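Local coordinates for VP4 CORE protein (Bluetongue virus, PDB 2JHP), which caps viral messenger RNA inside the virus core, combining guanylyltransferase and methyltransferase activities in one elongated polypeptide, at residues L568-D577 with S636-L644. Numbering follows the deposited sequence.
Sequences LFWWFKMILD and SWLELLRHL
Trp637 NE1 gives its hydrogen to Leu458 O in helix 453-460, which ties down the polar corner of a buried indole, while Leu568 CD1 lies 3.6 Å from the same NE1. That methyl sits over one face of the five-membered ring as a CH-pi contact, 20° off the ring normal. The benzo end of the indole meets two phenyl rings: its six-membered ring turns an edge to the face of Phe569 in an offset T-shaped pair, planes at 72°, with Trp637 CH2 3.4 Å from Phe569 CD1. Phe572 meets the same six-membered ring obliquely, Phe572 CE2 coming within 3.5 Å of Trp637 CE3. This aromatic cluster joins two roughly parallel helices whose axes come no nearer than 12.4 Å, in the helical C-terminal part of VP4, probably the guanylyltransferase domain. Large side chains bridge this wide spacing; no hydrogen bond crosses between 568-577 and 636-644. One turn on, Leu641 forks: its CD2 stands above the centre of the Phe572 ring, 3.8 Å from the centroid, and its CD1 touches Leu576 CD1 at 3.6 Å. Helix 612-625 lies against this side, Leu615 touching Phe572 and Ile616 touching Leu641. Leu640 brings CD1 to 3.9 Å from Phe569 CZ, its chi1 of -176° turning CG away from the backbone N. The chain's last residue, Leu644, adds its CD1 against Leu576 CD1 at 4.0 Å.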
loop_
_atom_site.group_PDB
_atom_site.type_symbol
_atom_site.label_atom_id
_atom_site.label_comp_id
_atom_site.label_asym_id
_atom_site.label_seq_id
_atom_site.Cartn_x
_atom_site.Cartn_y
_atom_site.Cartn_z
ATOM N N LEU A 568 11.655 21.573 -6.722
ATOM C CA LEU A 568 12.165 22.935 -6.867
ATOM C C LEU A 568 13.492 23.162 -6.156
ATOM O O LEU A 568 14.423 23.707 -6.736
ATOM C CB LEU A 568 11.134 23.963 -6.391
ATOM C CG LEU A 568 9.983 24.278 -7.354
ATOM C CD1 LEU A 568 9.145 25.413 -6.792
ATOM C CD2 LEU A 568 10.497 24.642 -8.745
ATOM N N PHE A 569 13.578 22.741 -4.901
ATOM C CA PHE A 569 14.779 22.995 -4.100
ATOM C C PHE A 569 16.016 22.385 -4.745
ATOM O O PHE A 569 17.012 23.056 -4.942
ATOM C CB PHE A 569 14.617 22.443 -2.688
ATOM C CG PHE A 569 15.111 23.368 -1.632
ATOM C CD1 PHE A 569 14.250 23.854 -0.652
ATOM C CD2 PHE A 569 16.428 23.778 -1.629
ATOM C CE1 PHE A 569 14.709 24.732 0.321
ATOM C CE2 PHE A 569 16.883 24.637 -0.675
ATOM C CZ PHE A 569 16.030 25.119 0.312
ATOM N N TRP A 570 15.937 21.100 -5.072
ATOM C CA TRP A 570 17.016 20.389 -5.751
ATOM C C TRP A 570 17.281 20.986 -7.144
ATOM O O TRP A 570 18.436 21.172 -7.541
ATOM C CB TRP A 570 16.644 18.906 -5.813
ATOM C CG TRP A 570 17.529 18.023 -6.602
ATOM C CD1 TRP A 570 18.745 18.332 -7.141
ATOM C CD2 TRP A 570 17.291 16.645 -6.904
ATOM N NE1 TRP A 570 19.270 17.233 -7.783
ATOM C CE2 TRP A 570 18.394 16.184 -7.651
ATOM C CE3 TRP A 570 16.245 15.749 -6.611
ATOM C CZ2 TRP A 570 18.483 14.874 -8.121
ATOM C CZ3 TRP A 570 16.332 14.447 -7.086
ATOM C CH2 TRP A 570 17.448 14.021 -7.824
ATOM N N TRP A 571 16.204 21.301 -7.860
ATOM C CA TRP A 571 16.296 21.913 -9.187
ATOM C C TRP A 571 17.001 23.279 -9.139
ATOM O O TRP A 571 17.960 23.498 -9.869
ATOM C CB TRP A 571 14.912 22.013 -9.835
ATOM C CG TRP A 571 14.952 22.130 -11.315
ATOM C CD1 TRP A 571 15.109 21.117 -12.214
ATOM C CD2 TRP A 571 14.817 23.332 -12.081
ATOM N NE1 TRP A 571 15.084 21.611 -13.495
ATOM C CE2 TRP A 571 14.913 22.970 -13.442
ATOM C CE3 TRP A 571 14.639 24.687 -11.748
ATOM C CZ2 TRP A 571 14.838 23.911 -14.470
ATOM C CZ3 TRP A 571 14.557 25.619 -12.771
ATOM C CH2 TRP A 571 14.660 25.227 -14.112
ATOM N N PHE A 572 16.551 24.174 -8.260
ATOM C CA PHE A 572 17.239 25.451 -8.058
ATOM C C PHE A 572 18.695 25.224 -7.674
ATOM O O PHE A 572 19.575 26.018 -8.038
ATOM C CB PHE A 572 16.552 26.312 -6.989
ATOM C CG PHE A 572 15.226 26.895 -7.418
ATOM C CD1 PHE A 572 15.031 27.365 -8.714
ATOM C CD2 PHE A 572 14.177 27.003 -6.510
ATOM C CE1 PHE A 572 13.808 27.910 -9.100
ATOM C CE2 PHE A 572 12.955 27.550 -6.889
ATOM C CZ PHE A 572 12.772 28.003 -8.187
ATOM N N LYS A 573 18.966 24.148 -6.939
ATOM C CA LYS A 573 20.342 23.869 -6.533
ATOM C C LYS A 573 21.166 23.386 -7.724
ATOM O O LYS A 573 22.347 23.694 -7.823
ATOM C CB LYS A 573 20.403 22.878 -5.369
ATOM C CG LYS A 573 21.691 22.989 -4.567
ATOM C CD LYS A 573 21.767 22.025 -3.386
ATOM C CE LYS A 573 23.183 21.992 -2.793
ATOM N NZ LYS A 573 23.342 20.871 -1.812
ATOM N N MET A 574 20.532 22.660 -8.641
ATOM C CA MET A 574 21.238 22.113 -9.798
ATOM C C MET A 574 21.531 23.199 -10.835
ATOM O O MET A 574 22.537 23.133 -11.542
ATOM C CB MET A 574 20.496 20.892 -10.398
ATOM C CG MET A 574 19.447 21.168 -11.452
ATOM S SD MET A 574 20.127 21.487 -13.085
ATOM C CE MET A 574 21.487 20.348 -13.099
ATOM N N ILE A 575 20.651 24.198 -10.894
ATOM C CA ILE A 575 20.723 25.281 -11.877
ATOM C C ILE A 575 21.859 26.261 -11.574
ATOM O O ILE A 575 22.677 26.556 -12.447
ATOM C CB ILE A 575 19.360 26.050 -11.984
ATOM C CG1 ILE A 575 18.236 25.141 -12.510
ATOM C CG2 ILE A 575 19.486 27.319 -12.838
ATOM C CD1 ILE A 575 18.441 24.599 -13.913
ATOM N N LEU A 576 21.909 26.741 -10.332
ATOM C CA LEU A 576 22.851 27.785 -9.930
ATOM C C LEU A 576 24.206 27.235 -9.498
ATOM O O LEU A 576 25.250 27.696 -9.969
ATOM C CB LEU A 576 22.260 28.632 -8.801
ATOM C CG LEU A 576 20.781 29.001 -8.923
ATOM C CD1 LEU A 576 20.287 29.622 -7.627
ATOM C CD2 LEU A 576 20.525 29.925 -10.109
ATOM N N ASP A 577 24.178 26.247 -8.608
ATOM C CA ASP A 577 25.396 25.727 -8.003
ATOM C C ASP A 577 26.215 24.793 -8.890
ATOM O O ASP A 577 27.359 24.486 -8.559
ATOM C CB ASP A 577 25.075 25.020 -6.678
ATOM C CG ASP A 577 24.933 25.984 -5.508
ATOM O OD1 ASP A 577 24.592 25.507 -4.399
ATOM O OD2 ASP A 577 25.164 27.209 -5.683
ATOM N N SER A 636 8.150 32.798 -1.040
ATOM C CA SER A 636 9.100 31.974 -0.300
ATOM C C SER A 636 10.322 31.625 -1.153
ATOM O O SER A 636 11.460 31.834 -0.720
ATOM C CB SER A 636 8.424 30.710 0.239
ATOM O OG SER A 636 9.137 30.185 1.346
ATOM N N TRP A 637 10.090 31.119 -2.364
ATOM C CA TRP A 637 11.182 30.812 -3.287
ATOM C C TRP A 637 11.796 32.091 -3.856
ATOM O O TRP A 637 12.990 32.132 -4.140
ATOM C CB TRP A 637 10.713 29.910 -4.434
ATOM C CG TRP A 637 10.213 28.567 -4.016
ATOM C CD1 TRP A 637 8.916 28.162 -3.968
ATOM C CD2 TRP A 637 10.997 27.441 -3.608
ATOM N NE1 TRP A 637 8.831 26.864 -3.539
ATOM C CE2 TRP A 637 10.094 26.391 -3.316
ATOM C CE3 TRP A 637 12.368 27.215 -3.457
ATOM C CZ2 TRP A 637 10.519 25.136 -2.880
ATOM C CZ3 TRP A 637 12.791 25.963 -3.028
ATOM C CH2 TRP A 637 11.868 24.941 -2.742
ATOM N N LEU A 638 10.969 33.121 -4.027
ATOM C CA LEU A 638 11.428 34.429 -4.498
ATOM C C LEU A 638 12.425 35.027 -3.516
ATOM O O LEU A 638 13.536 35.383 -3.902
ATOM C CB LEU A 638 10.252 35.390 -4.699
ATOM C CG LEU A 638 9.447 35.283 -5.992
ATOM C CD1 LEU A 638 8.142 36.041 -5.849
ATOM C CD2 LEU A 638 10.246 35.813 -7.173
ATOM N N GLU A 639 12.025 35.108 -2.248
ATOM C CA GLU A 639 12.889 35.582 -1.164
ATOM C C GLU A 639 13.990 34.575 -0.788
ATOM O O GLU A 639 14.804 34.840 0.108
ATOM C CB GLU A 639 12.058 35.967 0.065
ATOM C CG GLU A 639 11.161 37.183 -0.144
ATOM C CD GLU A 639 10.651 37.771 1.164
ATOM O OE1 GLU A 639 11.435 38.445 1.875
ATOM O OE2 GLU A 639 9.456 37.566 1.473
ATOM N N LEU A 640 14.009 33.430 -1.472
ATOM C CA LEU A 640 15.108 32.476 -1.353
ATOM C C LEU A 640 16.150 32.663 -2.455
ATOM O O LEU A 640 17.343 32.557 -2.191
ATOM C CB LEU A 640 14.598 31.033 -1.340
ATOM C CG LEU A 640 15.648 29.931 -1.134
ATOM C CD1 LEU A 640 15.121 28.849 -0.206
ATOM C CD2 LEU A 640 16.119 29.337 -2.469
ATOM N N LEU A 641 15.707 32.924 -3.684
ATOM C CA LEU A 641 16.635 33.125 -4.796
ATOM C C LEU A 641 17.404 34.444 -4.689
ATOM O O LEU A 641 18.593 34.499 -5.005
ATOM C CB LEU A 641 15.919 33.030 -6.148
ATOM C CG LEU A 641 15.752 31.686 -6.878
ATOM C CD1 LEU A 641 16.985 30.799 -6.724
ATOM C CD2 LEU A 641 14.513 30.943 -6.425
ATOM N N ARG A 642 16.719 35.493 -4.230
ATOM C CA ARG A 642 17.333 36.811 -4.025
ATOM C C ARG A 642 18.076 36.918 -2.688
ATOM O O ARG A 642 18.165 37.998 -2.102
ATOM C CB ARG A 642 16.295 37.941 -4.176
ATOM C CG ARG A 642 15.070 37.839 -3.256
ATOM C CD ARG A 642 13.946 38.798 -3.671
ATOM N NE ARG A 642 13.409 38.522 -5.013
ATOM C CZ ARG A 642 12.549 39.315 -5.659
ATOM N NH1 ARG A 642 12.131 38.975 -6.874
ATOM N NH2 ARG A 642 12.104 40.448 -5.100
ATOM N N HIS A 643 18.601 35.788 -2.221
ATOM C CA HIS A 643 19.396 35.717 -1.002
ATOM C C HIS A 643 20.225 34.428 -1.055
ATOM O O HIS A 643 21.453 34.482 -1.080
ATOM C CB HIS A 643 18.490 35.761 0.238
ATOM C CG HIS A 643 19.064 36.535 1.389
ATOM N ND1 HIS A 643 19.147 36.019 2.666
ATOM C CD2 HIS A 643 19.577 37.788 1.457
ATOM C CE1 HIS A 643 19.688 36.919 3.468
ATOM N NE2 HIS A 643 19.960 38.001 2.760
ATOM N N LEU A 644 19.533 33.285 -1.123
ATOM C CA LEU A 644 20.126 31.929 -1.187
ATOM C C LEU A 644 21.001 31.582 0.019
ATOM O O LEU A 644 22.224 31.465 -0.077
ATOM C CB LEU A 644 20.869 31.685 -2.517
ATOM C CG LEU A 644 21.087 30.242 -2.999
ATOM C CD1 LEU A 644 19.828 29.659 -3.654
ATOM C CD2 LEU A 644 22.271 30.174 -3.960
ATOM O OXT LEU A 644 20.492 31.401 1.127
#